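Local coordinates for protein probable oxidoreductase (Mycobacterium abscessus, PDB 4EYE) that probably acts as an oxidoreductase of the quinone oxidoreductase-like, medium-chain dehydrogenase type, although its substrate is not established, at residues His145-Ala150 with Gly173-Gln178; Ala195-Val200 with Asp206-Leu211. All blocks are in the same frame, centred on the assembly; numbering follows the deposited sequence.

Contact 1: residues His145-Ala150 with Gly173-Gln178; sequences HTMYFA and GTAAIQ
Ala176, which packs against Met147, accepts a hydrogen bond at its carbonyl O from Tyr151 OH, so a side chain further along helix 143-154 reaches across to the backbone of helix 171-182. The latter is the first helix of the Rossmann-type nucleotide-binding fold; it follows strand 162-165 and a glycine-rich turn that includes Gly170, and Gly173 already lies in its first turn. A second polar tie between the two helices joins Gln178 OE1 to Tyr144 OH.

Between the segments themselves the contact is apolar and buried. The small alanines let the backbones come close, with Met147 CA 5.8 Å from Ala176 CA. Met147 does all the reaching from its own helix. Its CG is anti to the carbonyl carbon (chi1 -72°) and lies close over the backbone of the other helix, 3.9 Å from Ala176 N. That same carbon is 4.2 Å from the Ala175 CB methyl and 4.1 Å from the Ala176 CB methyl, so it touches both alanines at once. Beyond CG the chain does not extend: it bends at chi2 (-50°) and again at chi3 (-51°), and the thioether lies folded beside Ala176 instead of running past it. The second bend brings the terminal methyl back to the alanine, leaving Met147 CE 3.8 Å from Ala176 CB.

Contact 2: residues Ala195-Val200 with Asp206-Leu211; sequences AATEFV and DIVLPL
Val208 meets Thr197 and Val200 with one methyl each, and these apolar touches carry the whole contact. The two helix residues are three apart, which is nearly one turn, and Val208 projects from strand 207-210 toward the side of the helix they form. Its CG1, anti to the backbone N (chi1 -177°), is 3.9 Å from Thr197 CG2. Its other branch turns to the second partner: Val208 CG2 is 3.7 Å from Val200 CG1. In both pairs the side chains cross obliquely. Packing continues behind Val200, which also rests on Ala189 and Val191 of strand 186-191 and on Ala169 in a loop, so it is buried, whereas Thr197 and Val208 remain partly exposed.

Hydrogen bonds serve each side separately and none runs between the segments. Thr197 turns its methyl to the strand, while its OG1 bonds back to Thr194 O just before the helix. On the strand side, the backbones of Ile207 and Leu209 pair with strand 186-191: Ile207 with Val187 and Ala189, Leu209 with Ala189 and Val191. Val208, between them in sequence, directs its CB to the helix, and Leu209 directs its own away.

Charge enters at the start of the strand. Asp206 OD2 takes both a hydrogen bond from Val187 N and a salt bridge from Lys181 NZ, tying the carboxylate to the beginning of the neighbouring strand and to the end of helix 171-182.

Helix 197-203 thus packs over the outer strand of a parallel sheet whose strand order is 3-2-1-4-5-6, closing the beta-alpha-beta crossover of strand 186-191, helix 197-203 and strand 207-210 that is characteristic of the Rossmann fold.

Overall arrangement
Helix 171-182 connects the two contacts. It meets helix 143-154 in contact 1 and helix 197-203 of contact 2, so three helices pack in succession. The contact centres are about 17 Å apart, but their segments touch directly: Ile177 CD1 lies 3.9 Å from Val200 CG1, the same methyl that meets Val208, and Thr174 OG1 lies 3.7 Å from Phe199 CE2. Contact 1 is buried, about 8 Å from the centre of the chain; contact 2 lies about 19 Å from it, where the parallel sheet ends. By analogy with related dehydrogenases, a nucleotide would probably bind near the glycine-rich turn that precedes 173-178.

Contact 1: residues His145-Ala150 with Gly173-Gln178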
ATOM      1  N   HIS A 145       0.815   2.814  -5.781  1.00 15.60           N
ATOM      2  CA  HIS A 145       0.353   2.446  -7.108  1.00 15.74           C
ATOM      3  C   HIS A 145      -1.115   2.167  -7.100  1.00 15.82           C
ATOM      4  O   HIS A 145      -1.801   2.536  -8.031  1.00 15.95           O
ATOM      5  CB  HIS A 145       1.098   1.207  -7.669  1.00 15.81           C
ATOM      6  CG  HIS A 145       2.437   1.521  -8.195  1.00 15.84           C
ATOM      7  ND1 HIS A 145       2.665   1.752  -9.498  1.00 16.02           N
ATOM      8  CD2 HIS A 145       3.663   1.693  -7.543  1.00 15.75           C
ATOM      9  CE1 HIS A 145       3.946   2.062  -9.656  1.00 16.03           C
ATOM     10  NE2 HIS A 145       4.547   2.023  -8.468  1.00 15.88           N
ATOM     11  N   THR A 146      -1.617   1.530  -6.035  1.00 15.78           N
ATOM     12  CA  THR A 146      -3.043   1.300  -5.886  1.00 15.91           C
ATOM     13  C   THR A 146      -3.843   2.614  -5.892  1.00 15.90           C
ATOM     14  O   THR A 146      -4.836   2.736  -6.603  1.00 16.06           O
ATOM     15  CB  THR A 146      -3.359   0.525  -4.594  1.00 15.92           C
ATOM     16  OG1 THR A 146      -2.709  -0.734  -4.637  1.00 16.00           O
ATOM     17  CG2 THR A 146      -4.855   0.305  -4.430  1.00 16.10           C
ATOM     18  N   MET A 147      -3.382   3.574  -5.105  1.00 15.79           N
ATOM     19  CA  MET A 147      -4.072   4.842  -4.962  1.00 15.87           C
ATOM     20  C   MET A 147      -3.887   5.765  -6.169  1.00 16.12           C
ATOM     21  O   MET A 147      -4.836   6.447  -6.526  1.00 16.28           O
ATOM     22  CB  MET A 147      -3.770   5.529  -3.615  1.00 15.76           C
ATOM     23  CG  MET A 147      -4.428   4.854  -2.382  1.00 15.75           C
ATOM     24  SD  MET A 147      -6.226   4.539  -2.583  1.00 15.94           S
ATOM     25  CE  MET A 147      -6.815   6.154  -3.095  1.00 16.03           C
ATOM     26  N   TYR A 148      -2.747   5.697  -6.868  1.00 16.34           N
ATOM     27  CA  TYR A 148      -2.589   6.434  -8.137  1.00 16.70           C
ATOM     28  C   TYR A 148      -3.628   5.925  -9.146  1.00 17.04           C
ATOM     29  O   TYR A 148      -4.369   6.712  -9.739  1.00 17.25           O
ATOM     30  CB  TYR A 148      -1.193   6.318  -8.744  1.00 16.84           C
ATOM     31  CG  TYR A 148      -0.969   7.347  -9.825  1.00 17.21           C
ATOM     32  CD1 TYR A 148      -0.386   8.575  -9.521  1.00 17.42           C
ATOM     33  CD2 TYR A 148      -1.374   7.120 -11.117  1.00 17.53           C
ATOM     34  CE1 TYR A 148      -0.210   9.552 -10.478  1.00 17.80           C
ATOM     35  CE2 TYR A 148      -1.217   8.095 -12.095  1.00 17.91           C
ATOM     36  CZ  TYR A 148      -0.601   9.307 -11.753  1.00 18.01           C
ATOM     37  OH  TYR A 148      -0.435  10.262 -12.704  1.00 18.48           O
ATOM     38  N   PHE A 149      -3.644   4.618  -9.346  1.00 17.17           N
ATOM     39  CA  PHE A 149      -4.665   3.960 -10.147  1.00 17.60           C
ATOM     40  C   PHE A 149      -6.096   4.316  -9.734  1.00 17.79           C
ATOM     41  O   PHE A 149      -6.896   4.671 -10.581  1.00 18.17           O
ATOM     42  CB  PHE A 149      -4.458   2.455 -10.042  1.00 17.65           C
ATOM     43  CG  PHE A 149      -5.595   1.629 -10.569  1.00 18.02           C
ATOM     44  CD1 PHE A 149      -5.860   1.563 -11.947  1.00 18.36           C
ATOM     45  CD2 PHE A 149      -6.336   0.847  -9.714  1.00 18.08           C
ATOM     46  CE1 PHE A 149      -6.866   0.745 -12.436  1.00 18.80           C
ATOM     47  CE2 PHE A 149      -7.365   0.027 -10.204  1.00 18.50           C
ATOM     48  CZ  PHE A 149      -7.619  -0.027 -11.559  1.00 18.81           C
ATOM     49  N   ALA A 150      -6.404   4.226  -8.438  1.00 17.80           N
ATOM     50  CA  ALA A 150      -7.744   4.559  -7.939  1.00 18.18           C
ATOM     51  C   ALA A 150      -8.151   5.963  -8.322  1.00 18.44           C
ATOM     52  O   ALA A 150      -9.295   6.212  -8.746  1.00 18.72           O
ATOM     53  CB  ALA A 150      -7.825   4.436  -6.390  1.00 17.88           C
ATOM     54  N   GLY A 173      -4.670   4.590   3.464  1.00 16.63           N
ATOM     55  CA  GLY A 173      -5.115   5.927   3.809  1.00 16.50           C
ATOM     56  C   GLY A 173      -4.049   6.994   3.646  1.00 16.34           C
ATOM     57  O   GLY A 173      -4.324   8.054   3.117  1.00 16.31           O
ATOM     58  N   THR A 174      -2.825   6.712   4.121  1.00 16.14           N
ATOM     59  CA  THR A 174      -1.720   7.640   4.017  1.00 16.09           C
ATOM     60  C   THR A 174      -1.344   7.969   2.568  1.00 15.97           C
ATOM     61  O   THR A 174      -1.211   9.157   2.210  1.00 16.07           O
ATOM     62  CB  THR A 174      -0.476   7.063   4.746  1.00 16.08           C
ATOM     63  OG1 THR A 174      -0.837   6.876   6.123  1.00 16.24           O
ATOM     64  CG2 THR A 174       0.712   8.003   4.652  1.00 16.16           C
ATOM     65  N   ALA A 175      -1.231   6.919   1.741  1.00 15.78           N
ATOM     66  CA  ALA A 175      -1.048   7.107   0.318  1.00 15.74           C
ATOM     67  C   ALA A 175      -2.215   7.902  -0.291  1.00 15.85           C
ATOM     68  O   ALA A 175      -2.031   8.764  -1.148  1.00 15.92           O
ATOM     69  CB  ALA A 175      -0.864   5.754  -0.398  1.00 15.59           C
ATOM     70  N   ALA A 176      -3.406   7.624   0.188  1.00 15.98           N
ATOM     71  CA  ALA A 176      -4.637   8.281  -0.353  1.00 16.25           C
ATOM     72  C   ALA A 176      -4.608   9.786  -0.052  1.00 16.52           C
ATOM     73  O   ALA A 176      -4.928  10.599  -0.929  1.00 16.77           O
ATOM     74  CB  ALA A 176      -5.877   7.619   0.253  1.00 16.28           C
ATOM     75  N   ILE A 177      -4.091  10.150   1.127  1.00 16.72           N
ATOM     76  CA  ILE A 177      -3.911  11.547   1.485  1.00 17.02           C
ATOM     77  C   ILE A 177      -2.837  12.220   0.613  1.00 17.29           C
ATOM     78  O   ILE A 177      -3.079  13.293   0.042  1.00 17.47           O
ATOM     79  CB  ILE A 177      -3.489  11.742   2.970  1.00 17.11           C
ATOM     80  CG1 ILE A 177      -4.601  11.246   3.906  1.00 17.09           C
ATOM     81  CG2 ILE A 177      -3.249  13.238   3.299  1.00 17.43           C
ATOM     82  CD1 ILE A 177      -4.171  11.181   5.354  1.00 17.22           C
ATOM     83  N   GLN A 178      -1.641  11.634   0.566  1.00 17.35           N
ATOM     84  CA  GLN A 178      -0.516  12.335  -0.031  1.00 17.71           C
ATOM     85  C   GLN A 178      -0.725  12.450  -1.536  1.00 17.95           C
ATOM     86  O   GLN A 178      -0.443  13.497  -2.123  1.00 18.83           O
ATOM     87  CB  GLN A 178       0.802  11.605   0.240  1.00 17.61           C
ATOM     88  CG  GLN A 178       1.252  11.617   1.685  1.00 17.70           C
ATOM     89  CD  GLN A 178       2.694  11.200   1.788  1.00 17.66           C
ATOM     90  OE1 GLN A 178       3.072  10.093   1.330  1.00 17.44           O
ATOM     91  NE2 GLN A 178       3.520  12.065   2.314  1.00 17.78           N
TER

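Contact 2: residues Ala195-Val200 with Asp206-Leu211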
ATOM      1  N   ALA A 195      -5.507   8.585  18.540  1.00 32.47           N
ATOM      2  CA  ALA A 195      -4.082   8.839  18.776  1.00 32.66           C
ATOM      3  C   ALA A 195      -3.283   9.128  17.466  1.00 31.53           C
ATOM      4  O   ALA A 195      -2.146   9.603  17.533  1.00 31.97           O
ATOM      5  CB  ALA A 195      -3.458   7.666  19.542  1.00 32.65           C
ATOM      6  N   ALA A 196      -3.873   8.868  16.296  1.00 30.17           N
ATOM      7  CA  ALA A 196      -3.192   9.121  14.994  1.00 29.40           C
ATOM      8  C   ALA A 196      -3.531  10.471  14.402  1.00 29.03           C
ATOM      9  O   ALA A 196      -3.111  10.781  13.277  1.00 27.35           O
ATOM     10  CB  ALA A 196      -3.561   8.026  13.978  1.00 28.77           C
ATOM     11  N   THR A 197      -4.315  11.265  15.131  1.00 28.72           N
ATOM     12  CA  THR A 197      -4.787  12.551  14.633  1.00 29.18           C
ATOM     13  C   THR A 197      -3.652  13.471  14.166  1.00 29.27           C
ATOM     14  O   THR A 197      -3.728  14.026  13.074  1.00 29.20           O
ATOM     15  CB  THR A 197      -5.660  13.284  15.702  1.00 30.00           C
ATOM     16  OG1 THR A 197      -6.819  12.491  15.955  1.00 30.06           O
ATOM     17  CG2 THR A 197      -6.106  14.652  15.194  1.00 29.76           C
ATOM     18  N   GLU A 198      -2.600  13.624  14.977  1.00 29.69           N
ATOM     19  CA  GLU A 198      -1.485  14.521  14.593  1.00 30.63           C
ATOM     20  C   GLU A 198      -0.664  13.945  13.432  1.00 27.73           C
ATOM     21  O   GLU A 198      -0.184  14.683  12.569  1.00 27.94           O
ATOM     22  CB  GLU A 198      -0.557  14.808  15.777  1.00 33.00           C
ATOM     23  CG  GLU A 198      -1.249  15.476  16.949  1.00 36.75           C
ATOM     24  CD  GLU A 198      -1.913  16.776  16.581  1.00 40.54           C
ATOM     25  OE1 GLU A 198      -2.941  17.078  17.222  1.00 48.61           O
ATOM     26  OE2 GLU A 198      -1.427  17.497  15.662  1.00 44.39           O
ATOM     27  N   PHE A 199      -0.497  12.636  13.433  1.00 26.16           N
ATOM     28  CA  PHE A 199       0.183  11.965  12.336  1.00 25.42           C
ATOM     29  C   PHE A 199      -0.511  12.282  11.034  1.00 24.59           C
ATOM     30  O   PHE A 199       0.108  12.714  10.073  1.00 24.70           O
ATOM     31  CB  PHE A 199       0.211  10.463  12.539  1.00 24.99           C
ATOM     32  CG  PHE A 199       0.730   9.712  11.324  1.00 24.46           C
ATOM     33  CD1 PHE A 199       2.082   9.644  11.079  1.00 24.54           C
ATOM     34  CD2 PHE A 199      -0.145   9.140  10.420  1.00 23.86           C
ATOM     35  CE1 PHE A 199       2.561   8.960   9.944  1.00 24.66           C
ATOM     36  CE2 PHE A 199       0.326   8.472   9.293  1.00 23.82           C
ATOM     37  CZ  PHE A 199       1.676   8.400   9.052  1.00 23.66           C
ATOM     38  N   VAL A 200      -1.816  12.066  11.009  1.00 24.34           N
ATOM     39  CA  VAL A 200      -2.613  12.302   9.810  1.00 24.47           C
ATOM     40  C   VAL A 200      -2.559  13.744   9.365  1.00 25.34           C
ATOM     41  O   VAL A 200      -2.383  14.029   8.160  1.00 24.19           O
ATOM     42  CB  VAL A 200      -4.059  11.768  10.002  1.00 24.61           C
ATOM     43  CG1 VAL A 200      -4.999  12.349   8.970  1.00 24.57           C
ATOM     44  CG2 VAL A 200      -4.021  10.240   9.930  1.00 24.02           C
ATOM     45  N   ASP A 206      -6.275  18.241   5.265  1.00 27.72           N
ATOM     46  CA  ASP A 206      -6.707  19.604   5.564  1.00 28.86           C
ATOM     47  C   ASP A 206      -7.574  19.672   6.832  1.00 29.54           C
ATOM     48  O   ASP A 206      -7.483  20.606   7.598  1.00 29.01           O
ATOM     49  CB  ASP A 206      -7.454  20.180   4.361  1.00 28.88           C
ATOM     50  CG  ASP A 206      -6.589  20.241   3.125  1.00 29.18           C
ATOM     51  OD1 ASP A 206      -5.711  21.123   3.070  1.00 30.05           O
ATOM     52  OD2 ASP A 206      -6.765  19.409   2.204  1.00 28.52           O
ATOM     53  N   ILE A 207      -8.409  18.656   7.037  1.00 30.52           N
ATOM     54  CA  ILE A 207      -9.285  18.590   8.202  1.00 31.54           C
ATOM     55  C   ILE A 207      -9.218  17.139   8.663  1.00 31.81           C
ATOM     56  O   ILE A 207      -9.304  16.219   7.824  1.00 29.62           O
ATOM     57  CB  ILE A 207     -10.746  18.938   7.840  1.00 32.31           C
ATOM     58  CG1 ILE A 207     -10.933  20.457   7.648  1.00 34.23           C
ATOM     59  CG2 ILE A 207     -11.690  18.445   8.929  1.00 33.36           C
ATOM     60  CD1 ILE A 207     -11.261  20.896   6.231  1.00 35.08           C
ATOM     61  N   VAL A 208      -8.970  16.939   9.957  1.00 30.92           N
ATOM     62  CA  VAL A 208      -9.031  15.613  10.528  1.00 31.14           C
ATOM     63  C   VAL A 208     -10.225  15.527  11.475  1.00 31.77           C
ATOM     64  O   VAL A 208     -10.489  16.450  12.210  1.00 32.54           O
ATOM     65  CB  VAL A 208      -7.731  15.245  11.258  1.00 30.97           C
ATOM     66  CG1 VAL A 208      -7.812  13.817  11.774  1.00 30.64           C
ATOM     67  CG2 VAL A 208      -6.551  15.410  10.318  1.00 31.39           C
ATOM     68  N   LEU A 209     -10.948  14.413  11.421  1.00 32.36           N
ATOM     69  CA  LEU A 209     -12.132  14.186  12.235  1.00 32.61           C
ATOM     70  C   LEU A 209     -12.095  12.796  12.822  1.00 32.69           C
ATOM     71  O   LEU A 209     -11.643  11.860  12.154  1.00 30.96           O
ATOM     72  CB  LEU A 209     -13.401  14.319  11.393  1.00 33.59           C
ATOM     73  CG  LEU A 209     -13.756  15.730  10.956  1.00 34.61           C
ATOM     74  CD1 LEU A 209     -14.811  15.639   9.867  1.00 35.06           C
ATOM     75  CD2 LEU A 209     -14.228  16.544  12.157  1.00 35.72           C
ATOM     76  N   PRO A 210     -12.583  12.642  14.074  1.00 33.52           N
ATOM     77  CA  PRO A 210     -12.605  11.328  14.686  1.00 33.77           C
ATOM     78  C   PRO A 210     -13.833  10.533  14.229  1.00 34.81           C
ATOM     79  O   PRO A 210     -14.861  11.109  13.916  1.00 34.46           O
ATOM     80  CB  PRO A 210     -12.656  11.640  16.180  1.00 35.02           C
ATOM     81  CG  PRO A 210     -13.362  12.950  16.264  1.00 35.00           C
ATOM     82  CD  PRO A 210     -13.034  13.695  14.999  1.00 34.12           C
ATOM     83  N   LEU A 211     -13.709   9.218  14.150  1.00 36.03           N
ATOM     84  CA  LEU A 211     -14.839   8.381  13.782  1.00 38.90           C
ATOM     85  C   LEU A 211     -15.651   8.141  15.038  1.00 40.21           C
ATOM     86  O   LEU A 211     -15.366   7.222  15.785  1.00 40.23           O
ATOM     87  CB  LEU A 211     -14.373   7.045  13.196  1.00 39.69           C
ATOM     88  CG  LEU A 211     -15.502   6.102  12.741  1.00 41.01           C
ATOM     89  CD1 LEU A 211     -16.053   6.523  11.377  1.00 40.34           C
ATOM     90  CD2 LEU A 211     -15.022   4.644  12.714  1.00 42.67           C
TER